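Local coordinates for protein putative secreted endoglycosylceramidase (Rhodococcus hoagii, PDB 6JYZ) that acts as an endogalactosylceramidase, a family 5 glycoside hydrolase that probably releases glycans from the ceramide of galactose-linked glycosphingolipids, at residues A101-I106 / A202-E207; E108-A113 / P212-Y217. All coordinates share one frame; numbering follows the deposited sequence.

Interaction 1. Residues A101-I106 / A202-E207; sequences AYVARI and ARLAAE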
ATOM      1  N   ALA A 101     -18.347   2.756  14.143  1.00  9.19           N
ATOM      2  CA  ALA A 101     -18.031   1.403  14.501  1.00 10.45           C
ATOM      3  C   ALA A 101     -16.991   0.816  13.528  1.00 10.63           C
ATOM      4  O   ALA A 101     -16.132   0.022  13.937  1.00 11.65           O
ATOM      5  CB  ALA A 101     -19.253   0.511  14.485  1.00 11.97           C
ATOM      6  N   TYR A 102     -17.056   1.213  12.254  1.00  9.58           N
ATOM      7  CA  TYR A 102     -15.981   0.799  11.316  1.00  9.51           C
ATOM      8  C   TYR A 102     -14.705   1.511  11.670  1.00 10.28           C
ATOM      9  O   TYR A 102     -13.609   0.882  11.699  1.00 10.69           O
ATOM     10  CB  TYR A 102     -16.447   1.116   9.902  1.00  9.78           C
ATOM     11  CG  TYR A 102     -15.428   0.690   8.841  1.00  9.25           C
ATOM     12  CD1 TYR A 102     -15.169  -0.636   8.633  1.00  9.82           C
ATOM     13  CD2 TYR A 102     -14.757   1.645   8.067  1.00  9.78           C
ATOM     14  CE1 TYR A 102     -14.249  -1.088   7.666  1.00 10.04           C
ATOM     15  CE2 TYR A 102     -13.861   1.210   7.082  1.00 10.02           C
ATOM     16  CZ  TYR A 102     -13.632  -0.115   6.914  1.00  9.53           C
ATOM     17  OH  TYR A 102     -12.792  -0.493   5.865  1.00 10.77           O
ATOM     18  N   VAL A 103     -14.736   2.782  12.052  1.00  9.98           N
ATOM     19  CA  VAL A 103     -13.555   3.487  12.517  1.00 10.72           C
ATOM     20  C   VAL A 103     -12.962   2.781  13.718  1.00 10.35           C
ATOM     21  O   VAL A 103     -11.734   2.679  13.835  1.00 10.78           O
ATOM     22  CB  VAL A 103     -13.844   4.958  12.865  1.00 10.87           C
ATOM     23  CG1 VAL A 103     -12.590   5.602  13.455  1.00 13.22           C
ATOM     24  CG2 VAL A 103     -14.265   5.696  11.583  1.00 12.51           C
ATOM     25  N   ALA A 104     -13.785   2.229  14.639  1.00 10.54           N
ATOM     26  CA  ALA A 104     -13.198   1.542  15.793  1.00 10.46           C
ATOM     27  C   ALA A 104     -12.504   0.279  15.336  1.00 10.25           C
ATOM     28  O   ALA A 104     -11.487  -0.066  15.968  1.00 11.60           O
ATOM     29  CB  ALA A 104     -14.335   1.215  16.779  1.00 11.69           C
ATOM     30  N   ARG A 105     -12.944  -0.412  14.281  1.00 10.23           N
ATOM     31  CA  ARG A 105     -12.160  -1.544  13.802  1.00 10.72           C
ATOM     32  C   ARG A 105     -10.845  -1.057  13.218  1.00 10.41           C
ATOM     33  O   ARG A 105      -9.795  -1.731  13.417  1.00 10.94           O
ATOM     34  CB  ARG A 105     -12.918  -2.272  12.697  1.00 12.62           C
ATOM     35  CG  ARG A 105     -14.216  -2.939  13.204  1.00 12.65           C
ATOM     36  CD  ARG A 105     -15.124  -3.510  12.148  1.00 16.03           C
ATOM     37  NE  ARG A 105     -14.461  -4.606  11.457  1.00 17.63           N
ATOM     38  CZ  ARG A 105     -14.798  -4.997  10.246  1.00 21.17           C
ATOM     39  NH1 ARG A 105     -15.683  -4.327   9.522  1.00 23.70           N
ATOM     40  NH2 ARG A 105     -14.167  -6.027   9.720  1.00 22.64           N
ATOM     41  N   ILE A 106     -10.820   0.050  12.498  1.00 10.29           N
ATOM     42  CA  ILE A 106      -9.553   0.628  12.009  1.00 10.54           C
ATOM     43  C   ILE A 106      -8.657   0.947  13.196  1.00 11.14           C
ATOM     44  O   ILE A 106      -7.438   0.639  13.189  1.00 10.93           O
ATOM     45  CB  ILE A 106      -9.833   1.875  11.166  1.00 10.19           C
ATOM     46  CG1 ILE A 106     -10.648   1.516   9.925  1.00 10.70           C
ATOM     47  CG2 ILE A 106      -8.508   2.532  10.763  1.00 10.82           C
ATOM     48  CD1 ILE A 106     -11.095   2.721   9.113  1.00 11.79           C
ATOM     49  N   ALA A 202     -11.638  13.825   5.625  1.00  9.83           N
ATOM     50  CA  ALA A 202     -11.421  14.792   6.721  1.00  9.92           C
ATOM     51  C   ALA A 202     -11.888  14.188   8.044  1.00 10.16           C
ATOM     52  O   ALA A 202     -11.161  14.268   9.062  1.00 10.61           O
ATOM     53  CB  ALA A 202     -12.147  16.075   6.399  1.00 11.07           C
ATOM     54  N   ARG A 203     -13.055  13.546   8.022  1.00  9.55           N
ATOM     55  CA  ARG A 203     -13.601  12.948   9.255  1.00 10.84           C
ATOM     56  C   ARG A 203     -12.661  11.856   9.733  1.00 10.80           C
ATOM     57  O   ARG A 203     -12.421  11.710  10.941  1.00 11.46           O
ATOM     58  CB  ARG A 203     -14.997  12.396   8.972  1.00 10.01           C
ATOM     59  CG  ARG A 203     -16.006  13.532   8.813  1.00 10.34           C
ATOM     60  CD  ARG A 203     -17.304  12.947   8.283  1.00 11.32           C
ATOM     61  NE  ARG A 203     -18.341  13.988   8.332  1.00 11.49           N
ATOM     62  CZ  ARG A 203     -19.577  13.750   7.980  1.00 10.25           C
ATOM     63  NH1 ARG A 203     -19.948  12.662   7.353  1.00 11.04           N
ATOM     64  NH2 ARG A 203     -20.490  14.696   8.267  1.00 12.35           N
ATOM     65  N   LEU A 204     -12.106  11.032   8.829  1.00 10.04           N
ATOM     66  CA  LEU A 204     -11.198   9.967   9.254  1.00 10.10           C
ATOM     67  C   LEU A 204      -9.888  10.526   9.750  1.00 10.09           C
ATOM     68  O   LEU A 204      -9.365  10.011  10.770  1.00 11.01           O
ATOM     69  CB  LEU A 204     -11.002   9.004   8.068  1.00 10.98           C
ATOM     70  CG  LEU A 204     -10.129   7.789   8.397  1.00 10.73           C
ATOM     71  CD1 LEU A 204     -10.733   6.967   9.544  1.00 12.64           C
ATOM     72  CD2 LEU A 204      -9.932   6.925   7.175  1.00 12.09           C
ATOM     73  N   ALA A 205      -9.343  11.560   9.103  1.00 10.27           N
ATOM     74  CA  ALA A 205      -8.091  12.104   9.610  1.00 10.47           C
ATOM     75  C   ALA A 205      -8.296  12.647  11.011  1.00 11.75           C
ATOM     76  O   ALA A 205      -7.371  12.578  11.843  1.00 12.08           O
ATOM     77  CB  ALA A 205      -7.596  13.211   8.676  1.00 12.40           C
ATOM     78  N   ALA A 206      -9.414  13.285  11.274  1.00 10.71           N
ATOM     79  CA  ALA A 206      -9.675  13.795  12.620  1.00 10.84           C
ATOM     80  C   ALA A 206      -9.585  12.664  13.658  1.00 11.12           C
ATOM     81  O   ALA A 206      -9.124  12.948  14.791  1.00 13.72           O
ATOM     82  CB  ALA A 206     -11.032  14.517  12.696  1.00 12.28           C
ATOM     83  N   GLU A 207      -9.972  11.457  13.333  1.00 11.22           N
ATOM     84  CA  GLU A 207      -9.953  10.327  14.256  1.00 11.69           C
ATOM     85  C   GLU A 207      -8.572   9.869  14.602  1.00 11.72           C
ATOM     86  O   GLU A 207      -8.426   9.076  15.565  1.00 13.91           O
ATOM     87  CB  GLU A 207     -10.744   9.184  13.613  1.00 11.95           C
ATOM     88  CG  GLU A 207     -12.208   9.439  13.398  1.00 13.58           C
ATOM     89  CD  GLU A 207     -13.013   9.536  14.648  1.00 16.70           C
ATOM     90  OE1 GLU A 207     -12.727   8.888  15.649  1.00 17.84           O
ATOM     91  OE2 GLU A 207     -13.991  10.293  14.619  1.00 20.15           O
TER
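E207 OE1 forms a salt bridge to R107 NH2, just past the end of 101-106, and lies 4.0 Å from V103 CG1. The carboxylate thus reaches across to a charge on the facing helix and brings the methylene chain over a valine on the way, an instance of the general rule that a charged side chain often lends its aliphatic part to apolar packing. The two side chains cross at about a right angle, and the E207 chain is bent at chi2 (-68°), so that its middle rather than a single atom passes over the methyl; E207 CG makes the nearest approach to V103 CG1, at 3.9 Å. V103 presents that methyl with CG1 anti to the backbone N (chi1 175°), leaving CG2 for a second neighbour.

That neighbour is L204. Its CD1 meets two residues about one helical turn apart, standing 4.3 Å from V103 CG2 and an equal 4.3 Å from I106 CD1. Both I106 and L204 also rest on I86 of strand 81-86, in the barrel wall. On helix 100-115, I106 CG1 lies over one face of the Y102 ring, displaced from the ring centre, and the Y102 hydroxyl is hydrogen-bonded to L50 and A87.

The pairing joins helices 100-115 and 193-206, which pack on the outside of the (beta/alpha)8 barrel expected for this family. Its buried part is purely apolar, while the partly exposed E207 combines packing on V103 with a charge pairing to R107 in one side chain.

Interaction 2. Residues E108-A113 / P212-Y217; sequences EAVQDA and PAVVGY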
ATOM      1  N   GLU A 108      -8.582  -0.305  16.189  1.00 10.98           N
ATOM      2  CA  GLU A 108      -8.055  -1.538  16.767  1.00 12.22           C
ATOM      3  C   GLU A 108      -6.909  -2.086  15.942  1.00 11.98           C
ATOM      4  O   GLU A 108      -5.912  -2.544  16.512  1.00 12.50           O
ATOM      5  CB  GLU A 108      -9.201  -2.555  16.917  1.00 12.42           C
ATOM      6  CG  GLU A 108      -8.748  -3.891  17.509  1.00 16.29           C
ATOM      7  CD  GLU A 108      -9.912  -4.855  17.413  1.00 23.72           C
ATOM      8  OE1 GLU A 108     -10.385  -5.196  16.317  1.00 24.85           O
ATOM      9  OE2 GLU A 108     -10.442  -5.161  18.477  1.00 30.42           O
ATOM     10  N   ALA A 109      -7.028  -2.080  14.602  1.00 10.66           N
ATOM     11  CA  ALA A 109      -5.912  -2.518  13.762  1.00 10.43           C
ATOM     12  C   ALA A 109      -4.710  -1.606  13.927  1.00 11.06           C
ATOM     13  O   ALA A 109      -3.550  -2.127  13.988  1.00 11.22           O
ATOM     14  CB  ALA A 109      -6.377  -2.535  12.301  1.00 12.48           C
ATOM     15  N   VAL A 110      -4.869  -0.306  14.023  1.00 10.28           N
ATOM     16  CA  VAL A 110      -3.764   0.601  14.221  1.00 10.63           C
ATOM     17  C   VAL A 110      -3.081   0.275  15.533  1.00 11.86           C
ATOM     18  O   VAL A 110      -1.840   0.316  15.629  1.00 11.44           O
ATOM     19  CB  VAL A 110      -4.229   2.056  14.189  1.00 10.57           C
ATOM     20  CG1 VAL A 110      -3.159   3.028  14.632  1.00 11.91           C
ATOM     21  CG2 VAL A 110      -4.662   2.440  12.757  1.00 12.05           C
ATOM     22  N   GLN A 111      -3.863   0.028  16.601  1.00 11.43           N
ATOM     23  CA  GLN A 111      -3.274  -0.230  17.920  1.00 11.95           C
ATOM     24  C   GLN A 111      -2.622  -1.603  17.938  1.00 11.86           C
ATOM     25  O   GLN A 111      -1.508  -1.705  18.499  1.00 12.06           O
ATOM     26  CB  GLN A 111      -4.408  -0.167  18.975  1.00 14.74           C
ATOM     27  CG  GLN A 111      -3.811  -0.248  20.408  1.00 19.07           C
ATOM     28  CD  GLN A 111      -2.924   0.946  20.722  1.00 24.18           C
ATOM     29  OE1 GLN A 111      -3.234   2.116  20.531  1.00 23.45           O
ATOM     30  NE2 GLN A 111      -1.722   0.673  21.185  1.00 26.22           N
ATOM     31  N   ASP A 112      -3.180  -2.616  17.345  1.00 11.97           N
ATOM     32  CA  ASP A 112      -2.527  -3.910  17.282  1.00 12.73           C
ATOM     33  C   ASP A 112      -1.238  -3.839  16.481  1.00 12.31           C
ATOM     34  O   ASP A 112      -0.199  -4.439  16.873  1.00 13.13           O
ATOM     35  CB  ASP A 112      -3.441  -4.944  16.641  1.00 14.21           C
ATOM     36  CG  ASP A 112      -4.631  -5.381  17.517  1.00 16.09           C
ATOM     37  OD1 ASP A 112      -4.543  -5.228  18.791  1.00 19.01           O
ATOM     38  OD2 ASP A 112      -5.590  -5.932  16.930  1.00 18.36           O
ATOM     39  N   ALA A 113      -1.219  -3.089  15.384  1.00 11.18           N
ATOM     40  CA  ALA A 113       0.034  -2.877  14.656  1.00 11.26           C
ATOM     41  C   ALA A 113       1.016  -2.129  15.545  1.00 11.24           C
ATOM     42  O   ALA A 113       2.188  -2.564  15.657  1.00 11.10           O
ATOM     43  CB  ALA A 113      -0.313  -2.110  13.359  1.00 11.78           C
ATOM     44  N   PRO A 212       0.716   9.012  16.447  1.00 11.51           N
ATOM     45  CA  PRO A 212       1.961   8.929  15.674  1.00 12.09           C
ATOM     46  C   PRO A 212       2.070   7.589  14.938  1.00 11.73           C
ATOM     47  O   PRO A 212       2.860   7.531  13.970  1.00 12.82           O
ATOM     48  CB  PRO A 212       3.081   9.056  16.744  1.00 13.71           C
ATOM     49  CG  PRO A 212       2.420   8.594  18.024  1.00 14.64           C
ATOM     50  CD  PRO A 212       0.969   9.076  17.934  1.00 12.32           C
ATOM     51  N   ALA A 213       1.367   6.545  15.325  1.00 10.94           N
ATOM     52  CA  ALA A 213       1.516   5.288  14.609  1.00 10.94           C
ATOM     53  C   ALA A 213       0.918   5.375  13.235  1.00 11.05           C
ATOM     54  O   ALA A 213       1.163   4.468  12.442  1.00 11.69           O
ATOM     55  CB  ALA A 213       0.840   4.227  15.413  1.00 12.52           C
ATOM     56  N   VAL A 214       0.050   6.337  12.942  1.00 10.96           N
ATOM     57  CA  VAL A 214      -0.489   6.481  11.599  1.00 10.88           C
ATOM     58  C   VAL A 214       0.536   7.292  10.814  1.00 11.43           C
ATOM     59  O   VAL A 214       0.828   8.443  11.121  1.00 12.79           O
ATOM     60  CB  VAL A 214      -1.869   7.133  11.622  1.00 10.85           C
ATOM     61  CG1 VAL A 214      -2.321   7.573  10.199  1.00 12.80           C
ATOM     62  CG2 VAL A 214      -2.889   6.180  12.238  1.00 12.88           C
ATOM     63  N   VAL A 215       1.117   6.648   9.798  1.00 11.40           N
ATOM     64  CA  VAL A 215       2.044   7.348   8.917  1.00 11.24           C
ATOM     65  C   VAL A 215       1.349   8.523   8.237  1.00 10.62           C
ATOM     66  O   VAL A 215       1.837   9.614   8.161  1.00 10.15           O
ATOM     67  CB  VAL A 215       2.499   6.363   7.811  1.00 11.10           C
ATOM     68  CG1 VAL A 215       3.479   7.085   6.837  1.00 13.31           C
ATOM     69  CG2 VAL A 215       3.132   5.102   8.399  1.00 13.03           C
ATOM     70  N   GLY A 216       0.144   8.201   7.742  1.00 11.40           N
ATOM     71  CA  GLY A 216      -0.608   9.130   6.935  1.00 12.29           C
ATOM     72  C   GLY A 216      -1.553   8.370   6.025  1.00 10.17           C
ATOM     73  O   GLY A 216      -1.962   7.243   6.327  1.00 10.53           O
ATOM     74  N   TYR A 217      -1.880   9.084   4.935  1.00  9.86           N
ATOM     75  CA  TYR A 217      -3.137   8.807   4.248  1.00 10.08           C
ATOM     76  C   TYR A 217      -2.826   8.583   2.771  1.00  8.88           C
ATOM     77  O   TYR A 217      -2.324   9.525   2.123  1.00  9.99           O
ATOM     78  CB  TYR A 217      -4.052  10.036   4.343  1.00 10.90           C
ATOM     79  CG  TYR A 217      -4.066  10.681   5.705  1.00 12.97           C
ATOM     80  CD1 TYR A 217      -4.592  10.049   6.790  1.00 13.30           C
ATOM     81  CD2 TYR A 217      -3.500  11.936   5.826  1.00 14.05           C
ATOM     82  CE1 TYR A 217      -4.571  10.709   8.078  1.00 14.00           C
ATOM     83  CE2 TYR A 217      -3.461  12.601   7.034  1.00 15.68           C
ATOM     84  CZ  TYR A 217      -4.041  11.973   8.120  1.00 12.14           C
ATOM     85  OH  TYR A 217      -4.011  12.659   9.333  1.00 17.78           O
TER
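V110 meets 212-217 through its two methyls, and CG1 makes the closest approach. This atom lies 4.0 Å from V214 CG2 and 4.2 Å from A213 CB, bridging the last loop residue and the first strand residue. V110 CG2 adds a second touch on the same V214 methyl, at 4.2 Å, so V214 CG2 is approached by both branches while the valine side chains cross at about a right angle. With V214 CG1 anti to the backbone N (chi1 168°), CG2 is the methyl that faces V110.

A213 has helix-like backbone angles and V214 is extended; both side chains reach V110. Around these groups, A213 N is hydrogen-bonded to E211 OE2, and A213 and V215 bond through the backbone to T120. F208, from the loop before the strand, packs against both V110 and V214 and so joins the apolar cluster.

Further out, strand 214-218 runs parallel between strands 119-124 and 259-262, bonding to T120 and L122 on one and L259 on the other. Helix 100-115 lies over this part of the barrel wall: V110 and A113 touch T120 of the adjoining strand 119-124, and A109, D112 and A113 pack on F71 of helix 68-75.

Overall arrangement
From the N terminus, helix 100-115 supplies the first partner of both contacts, 101-106 and then 108-113. The chain next forms strand 119-124 and a long excursion that includes the disulfide C141-C167 before helix 193-206 brings 202-207 back for interaction 1, closing a loop with 95 residues between its segments. Strand 214-218 follows and closes interaction 2 over 98. Because the segments alternate, the loops cross rather than nest. Helix 100-115 is thereby tied to helix 193-206 and to strand 214-218, the strand beside 119-124. F208, between the two later segments, links the contacts by touching I106, V110 and V214; A205 CB also packs against Y217 OH at 3.7 Å.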